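PDB 2QPW: PR domain zinc finger protein 2 from Homo sapiens, which methylates histone H3 with S-adenosyl-L-methionine as methyl donor, through the PR (SET-like) methyltransferase domain that this chain comprises. Local coordinates for residues A17-E21 and H22-G26; G26-E29 and E30-L33. All coordinates share one frame; numbering follows the deposited sequence.

Interaction 1: A17-E21 and H22-G26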
ATOM      1  N   ALA A  17      -8.330 -12.668  10.022  1.00 24.18           N
ATOM      2  CA  ALA A  17      -8.830 -13.966   9.588  1.00 26.17           C
ATOM      3  C   ALA A  17      -9.072 -14.056   8.086  1.00 26.25           C
ATOM      4  O   ALA A  17      -8.975 -15.152   7.541  1.00 27.98           O
ATOM      5  CB  ALA A  17     -10.094 -14.349  10.369  1.00 26.42           C
ATOM      6  N   GLU A  18      -9.369 -12.937   7.406  1.00 26.76           N
ATOM      7  CA  GLU A  18      -9.645 -12.981   5.960  1.00 27.10           C
ATOM      8  C   GLU A  18      -8.466 -12.773   4.993  1.00 25.10           C
ATOM      9  O   GLU A  18      -8.661 -12.746   3.770  1.00 25.77           O
ATOM     10  CB  GLU A  18     -10.772 -12.054   5.521  1.00 28.57           C
ATOM     11  CG  GLU A  18     -11.200 -10.990   6.428  1.00 35.87           C
ATOM     12  CD  GLU A  18     -12.141 -11.489   7.509  1.00 41.28           C
ATOM     13  OE1 GLU A  18     -12.608 -10.641   8.288  1.00 43.68           O
ATOM     14  OE2 GLU A  18     -12.407 -12.712   7.599  1.00 44.40           O
ATOM     15  N   VAL A  19      -7.270 -12.590   5.523  1.00 21.25           N
ATOM     16  CA  VAL A  19      -6.119 -12.383   4.648  1.00 18.98           C
ATOM     17  C   VAL A  19      -5.752 -13.779   4.076  1.00 19.05           C
ATOM     18  O   VAL A  19      -5.786 -14.767   4.842  1.00 19.44           O
ATOM     19  CB  VAL A  19      -4.937 -11.798   5.431  1.00 17.64           C
ATOM     20  CG1 VAL A  19      -3.689 -11.652   4.520  1.00 15.71           C
ATOM     21  CG2 VAL A  19      -5.337 -10.454   6.072  1.00 15.98           C
ATOM     22  N   PRO A  20      -5.443 -13.869   2.760  1.00 18.72           N
ATOM     23  CA  PRO A  20      -4.995 -15.176   2.223  1.00 18.30           C
ATOM     24  C   PRO A  20      -3.780 -15.725   2.983  1.00 19.03           C
ATOM     25  O   PRO A  20      -2.871 -14.969   3.322  1.00 18.25           O
ATOM     26  CB  PRO A  20      -4.607 -14.849   0.770  1.00 18.63           C
ATOM     27  CG  PRO A  20      -5.466 -13.655   0.404  1.00 19.87           C
ATOM     28  CD  PRO A  20      -5.522 -12.841   1.697  1.00 18.61           C
ATOM     29  N   GLU A  21      -3.753 -17.042   3.248  1.00 19.97           N
ATOM     30  CA  GLU A  21      -2.628 -17.643   3.951  1.00 21.38           C
ATOM     31  C   GLU A  21      -1.291 -17.365   3.280  1.00 19.49           C
ATOM     32  O   GLU A  21      -0.300 -17.073   3.949  1.00 19.96           O
ATOM     33  CB  GLU A  21      -2.816 -19.172   4.099  1.00 22.70           C
ATOM     34  CG  GLU A  21      -4.186 -19.562   4.625  1.00 30.09           C
ATOM     35  CD  GLU A  21      -4.293 -19.450   6.140  1.00 37.58           C
ATOM     36  OE1 GLU A  21      -5.441 -19.232   6.626  1.00 45.02           O
ATOM     37  OE2 GLU A  21      -3.263 -19.598   6.845  1.00 40.58           O
ATOM     38  N   HIS A  22      -1.226 -17.460   1.948  1.00 19.49           N
ATOM     39  CA  HIS A  22       0.063 -17.251   1.285  1.00 18.45           C
ATOM     40  C   HIS A  22       0.549 -15.808   1.373  1.00 17.71           C
ATOM     41  O   HIS A  22       1.768 -15.550   1.326  1.00 16.46           O
ATOM     42  CB  HIS A  22       0.070 -17.737  -0.195  1.00 19.73           C
ATOM     43  CG  HIS A  22      -0.745 -16.887  -1.119  1.00 21.99           C
ATOM     44  ND1 HIS A  22      -2.107 -17.034  -1.264  1.00 22.40           N
ATOM     45  CD2 HIS A  22      -0.382 -15.886  -1.961  1.00 24.32           C
ATOM     46  CE1 HIS A  22      -2.553 -16.158  -2.144  1.00 24.59           C
ATOM     47  NE2 HIS A  22      -1.526 -15.453  -2.586  1.00 24.41           N
ATOM     48  N   VAL A  23      -0.383 -14.870   1.556  1.00 16.39           N
ATOM     49  CA  VAL A  23       0.024 -13.467   1.739  1.00 17.00           C
ATOM     50  C   VAL A  23       0.719 -13.244   3.094  1.00 17.36           C
ATOM     51  O   VAL A  23       1.796 -12.602   3.178  1.00 16.68           O
ATOM     52  CB  VAL A  23      -1.187 -12.530   1.489  1.00 17.20           C
ATOM     53  CG1 VAL A  23      -0.856 -11.121   1.905  1.00 18.58           C
ATOM     54  CG2 VAL A  23      -1.566 -12.609  -0.015  1.00 18.35           C
ATOM     55  N   LEU A  24       0.151 -13.835   4.149  1.00 18.47           N
ATOM     56  CA  LEU A  24       0.794 -13.808   5.490  1.00 19.99           C
ATOM     57  C   LEU A  24       2.181 -14.443   5.545  1.00 20.41           C
ATOM     58  O   LEU A  24       3.083 -13.945   6.259  1.00 19.94           O
ATOM     59  CB  LEU A  24      -0.114 -14.463   6.548  1.00 20.23           C
ATOM     60  CG  LEU A  24      -1.386 -13.753   6.994  1.00 22.25           C
ATOM     61  CD1 LEU A  24      -2.236 -14.741   7.812  1.00 26.28           C
ATOM     62  CD2 LEU A  24      -1.090 -12.534   7.824  1.00 24.15           C
ATOM     63  N   ARG A  25       2.384 -15.526   4.777  1.00 20.07           N
ATOM     64  CA  ARG A  25       3.683 -16.229   4.801  1.00 21.69           C
ATOM     65  C   ARG A  25       4.790 -15.458   4.124  1.00 21.35           C
ATOM     66  O   ARG A  25       5.988 -15.737   4.314  1.00 22.25           O
ATOM     67  CB  ARG A  25       3.587 -17.633   4.168  1.00 22.89           C
ATOM     68  CG  ARG A  25       2.635 -18.586   4.865  1.00 23.07           C
ATOM     69  CD  ARG A  25       2.910 -20.058   4.380  1.00 24.07           C
ATOM     70  NE  ARG A  25       2.751 -20.159   2.932  1.00 26.06           N
ATOM     71  CZ  ARG A  25       1.657 -20.585   2.290  1.00 26.86           C
ATOM     72  NH1 ARG A  25       0.584 -21.002   2.947  1.00 27.12           N
ATOM     73  NH2 ARG A  25       1.650 -20.565   0.962  1.00 28.18           N
ATOM     74  N   GLY A  26       4.392 -14.489   3.291  1.00 19.94           N
ATOM     75  CA  GLY A  26       5.327 -13.731   2.502  1.00 20.49           C
ATOM     76  C   GLY A  26       5.977 -12.480   3.073  1.00 21.10           C
ATOM     77  O   GLY A  26       6.834 -11.908   2.402  1.00 22.35           O
TER
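Val19 and Val23 both carry CG1 anti to the backbone N (chi1 177° and 170°), and these two methyls meet at 3.9 Å, the side chains crossing at about a right angle. The same Val19 CG1 also rests against Leu24 CG, 4.0 Å away, so one methyl spans both residues. Pro20 lies alongside Val23 and points the same way, its CB 3.9 Å from Val23 CG2. The His22 ring approaches that proline CB obliquely, while Val23 CG2 sits over one ring face, toward the rim. Pro20 is the N-cap of the short helix 21-25, which precedes strand 31-35, the first strand of this PR (SET-like) domain chain. Pro20 O takes two weak hydrogen bonds, one from Val23 N and a straighter one (165°) from Leu24 N at 3.3 Å. One step on, Arg25 N reaches Glu21 O at 3.2 Å, an i to i+4 helical bond. Arg25 bends at chi3 and folds its guanidinium back, one face lying over the Glu21 carbonyl and His22 CA, both off toward the rim. The Glu21 carboxylate stays apart from it, OE2 lying 5.7 Å from Arg25 NH1. Val19 and Pro20 also pack on Tyr102, and Pro20 touches Pro94.

Interaction 2: G26-E29 and E30-L33; sequences GLPE and EVRL
Leu27 drops its CD2 methyl into a hollow on strand 31-33, floored by the backbone at Arg32 and walled by the side chains of Val31 and Leu33. Leu27 CD2 comes down to 3.6 Å from Arg32 CA and 3.9 Å from Leu33 CG at the far wall. On the near wall stands Val31 CG2, 4.1 Å from the same Leu27 CD2. Val31 has CG1 anti to its carbonyl carbon (chi1 -53°), which leaves CG2 between the backbone N and the carbonyl carbon, against the Pro28 ring. Val31 CG2 is the bump: it lies 3.8 Å from Pro28 CD and nearly as close to CG, while Leu27 CB and CG border it too, so the methyl fits the notch between leucine and proline. Glu30 comes to the CB end of the ring, on the same side of its plane; its chain bends at chi2 (87°) and crosses Pro28 at about a right angle, bringing Glu30 OE2 to 3.5 Å from Pro28 CB. Its OE1 has a long, weak ion pair with Lys55. Trp99 packs on both Leu27 and Pro28, and Glu29 O accepts a bond from Thr48 OG1. The chain reverses through Pro28-Val31, where Val31 N gives Pro28 O a weak bond of 3.4 Å: a type I β-turn that feeds the first strand of the PR domain's two-stranded antiparallel sheet, 31-35 with 43-47.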
ATOM      1  N   GLY A  26       4.392 -14.489   3.291  1.00 19.94           N
ATOM      2  CA  GLY A  26       5.327 -13.731   2.502  1.00 20.49           C
ATOM      3  C   GLY A  26       5.977 -12.480   3.073  1.00 21.10           C
ATOM      4  O   GLY A  26       6.834 -11.908   2.402  1.00 22.35           O
ATOM      5  N   LEU A  27       5.588 -12.042   4.287  1.00 20.48           N
ATOM      6  CA  LEU A  27       6.092 -10.782   4.848  1.00 21.01           C
ATOM      7  C   LEU A  27       7.578 -10.909   5.273  1.00 20.14           C
ATOM      8  O   LEU A  27       8.008 -11.993   5.740  1.00 19.24           O
ATOM      9  CB  LEU A  27       5.257 -10.391   6.095  1.00 22.47           C
ATOM     10  CG  LEU A  27       3.856  -9.752   6.036  1.00 25.83           C
ATOM     11  CD1 LEU A  27       2.827 -10.661   5.379  1.00 28.71           C
ATOM     12  CD2 LEU A  27       3.396  -9.353   7.426  1.00 23.70           C
ATOM     13  N   PRO A  28       8.370  -9.827   5.119  1.00 18.72           N
ATOM     14  CA  PRO A  28       9.688  -9.836   5.739  1.00 18.55           C
ATOM     15  C   PRO A  28       9.575  -9.534   7.248  1.00 18.37           C
ATOM     16  O   PRO A  28       8.523  -9.114   7.713  1.00 17.06           O
ATOM     17  CB  PRO A  28      10.412  -8.678   5.029  1.00 18.40           C
ATOM     18  CG  PRO A  28       9.279  -7.692   4.738  1.00 17.37           C
ATOM     19  CD  PRO A  28       8.129  -8.580   4.347  1.00 18.58           C
ATOM     20  N   GLU A  29      10.666  -9.761   7.981  1.00 18.18           N
ATOM     21  CA  GLU A  29      10.670  -9.622   9.440  1.00 19.61           C
ATOM     22  C   GLU A  29      10.207  -8.241   9.932  1.00 18.48           C
ATOM     23  O   GLU A  29       9.507  -8.172  10.948  1.00 19.84           O
ATOM     24  CB  GLU A  29      12.072  -9.932   9.977  1.00 19.00           C
ATOM     25  CG  GLU A  29      12.176 -10.067  11.513  1.00 23.24           C
ATOM     26  CD  GLU A  29      13.576 -10.444  11.988  1.00 25.75           C
ATOM     27  OE1 GLU A  29      14.383 -10.966  11.186  1.00 34.17           O
ATOM     28  OE2 GLU A  29      13.860 -10.250  13.189  1.00 33.73           O
ATOM     29  N   GLU A  30      10.612  -7.175   9.219  1.00 18.87           N
ATOM     30  CA  GLU A  30      10.408  -5.733   9.585  1.00 19.79           C
ATOM     31  C   GLU A  30       8.969  -5.296   9.705  1.00 17.68           C
ATOM     32  O   GLU A  30       8.704  -4.194  10.227  1.00 17.41           O
ATOM     33  CB  GLU A  30      10.928  -4.785   8.449  1.00 21.01           C
ATOM     34  CG  GLU A  30      12.325  -4.885   8.058  1.00 27.16           C
ATOM     35  CD  GLU A  30      12.518  -5.938   7.009  1.00 28.95           C
ATOM     36  OE1 GLU A  30      12.595  -5.582   5.821  1.00 36.44           O
ATOM     37  OE2 GLU A  30      12.553  -7.113   7.358  1.00 29.83           O
ATOM     38  N   VAL A  31       8.045  -6.085   9.140  1.00 16.52           N
ATOM     39  CA  VAL A  31       6.627  -5.699   9.119  1.00 16.89           C
ATOM     40  C   VAL A  31       5.668  -6.798   9.597  1.00 17.17           C
ATOM     41  O   VAL A  31       6.027  -8.008   9.599  1.00 17.31           O
ATOM     42  CB  VAL A  31       6.169  -5.197   7.671  1.00 15.85           C
ATOM     43  CG1 VAL A  31       7.110  -4.090   7.183  1.00 17.95           C
ATOM     44  CG2 VAL A  31       6.120  -6.355   6.667  1.00 17.66           C
ATOM     45  N   ARG A  32       4.462  -6.385  10.005  1.00 17.28           N
ATOM     46  CA  ARG A  32       3.375  -7.333  10.346  1.00 17.75           C
ATOM     47  C   ARG A  32       2.044  -6.759   9.885  1.00 17.92           C
ATOM     48  O   ARG A  32       1.911  -5.529   9.744  1.00 17.90           O
ATOM     49  CB  ARG A  32       3.314  -7.578  11.877  1.00 18.54           C
ATOM     50  CG  ARG A  32       2.815  -6.385  12.704  1.00 19.63           C
ATOM     51  CD  ARG A  32       2.485  -6.817  14.165  1.00 22.48           C
ATOM     52  NE  ARG A  32       3.706  -7.225  14.877  1.00 30.32           N
ATOM     53  CZ  ARG A  32       4.045  -8.489  15.149  1.00 33.76           C
ATOM     54  NH1 ARG A  32       3.253  -9.506  14.794  1.00 34.83           N
ATOM     55  NH2 ARG A  32       5.177  -8.743  15.785  1.00 33.04           N
ATOM     56  N   LEU A  33       1.055  -7.631   9.666  1.00 18.22           N
ATOM     57  CA  LEU A  33      -0.330  -7.186   9.370  1.00 19.09           C
ATOM     58  C   LEU A  33      -1.159  -7.047  10.651  1.00 20.15           C
ATOM     59  O   LEU A  33      -1.094  -7.928  11.536  1.00 20.45           O
ATOM     60  CB  LEU A  33      -1.022  -8.185   8.415  1.00 20.13           C
ATOM     61  CG  LEU A  33      -0.345  -8.421   7.055  1.00 21.48           C
ATOM     62  CD1 LEU A  33      -1.304  -9.219   6.173  1.00 24.67           C
ATOM     63  CD2 LEU A  33       0.003  -7.105   6.360  1.00 24.26           C
TER

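Overall arrangement
Interactions 1 and 2 are consecutive pieces of one chain, sharing Gly26, with centres about 11 Å apart. Interaction 1 organises helix 21-25 and interaction 2 the turn that carries the chain into strand 31-35; each is partly buried, with an apolar inner side and charged residues outside. They meet through Leu33, whose CD1 packs on Leu24 CD2 at 3.7 Å and on Val19 CG1 at 3.8 Å, so that the helix and the residue before its cap both touch the strand. Their chemistry differs: interaction 1 has three backbone hydrogen bonds at the start of a helix, two of them weak, beside its apolar contacts; interaction 2 has one weak turn bond, and its apolar groups lie between loop and strand, with strand 43-47 behind Val31 and Leu33.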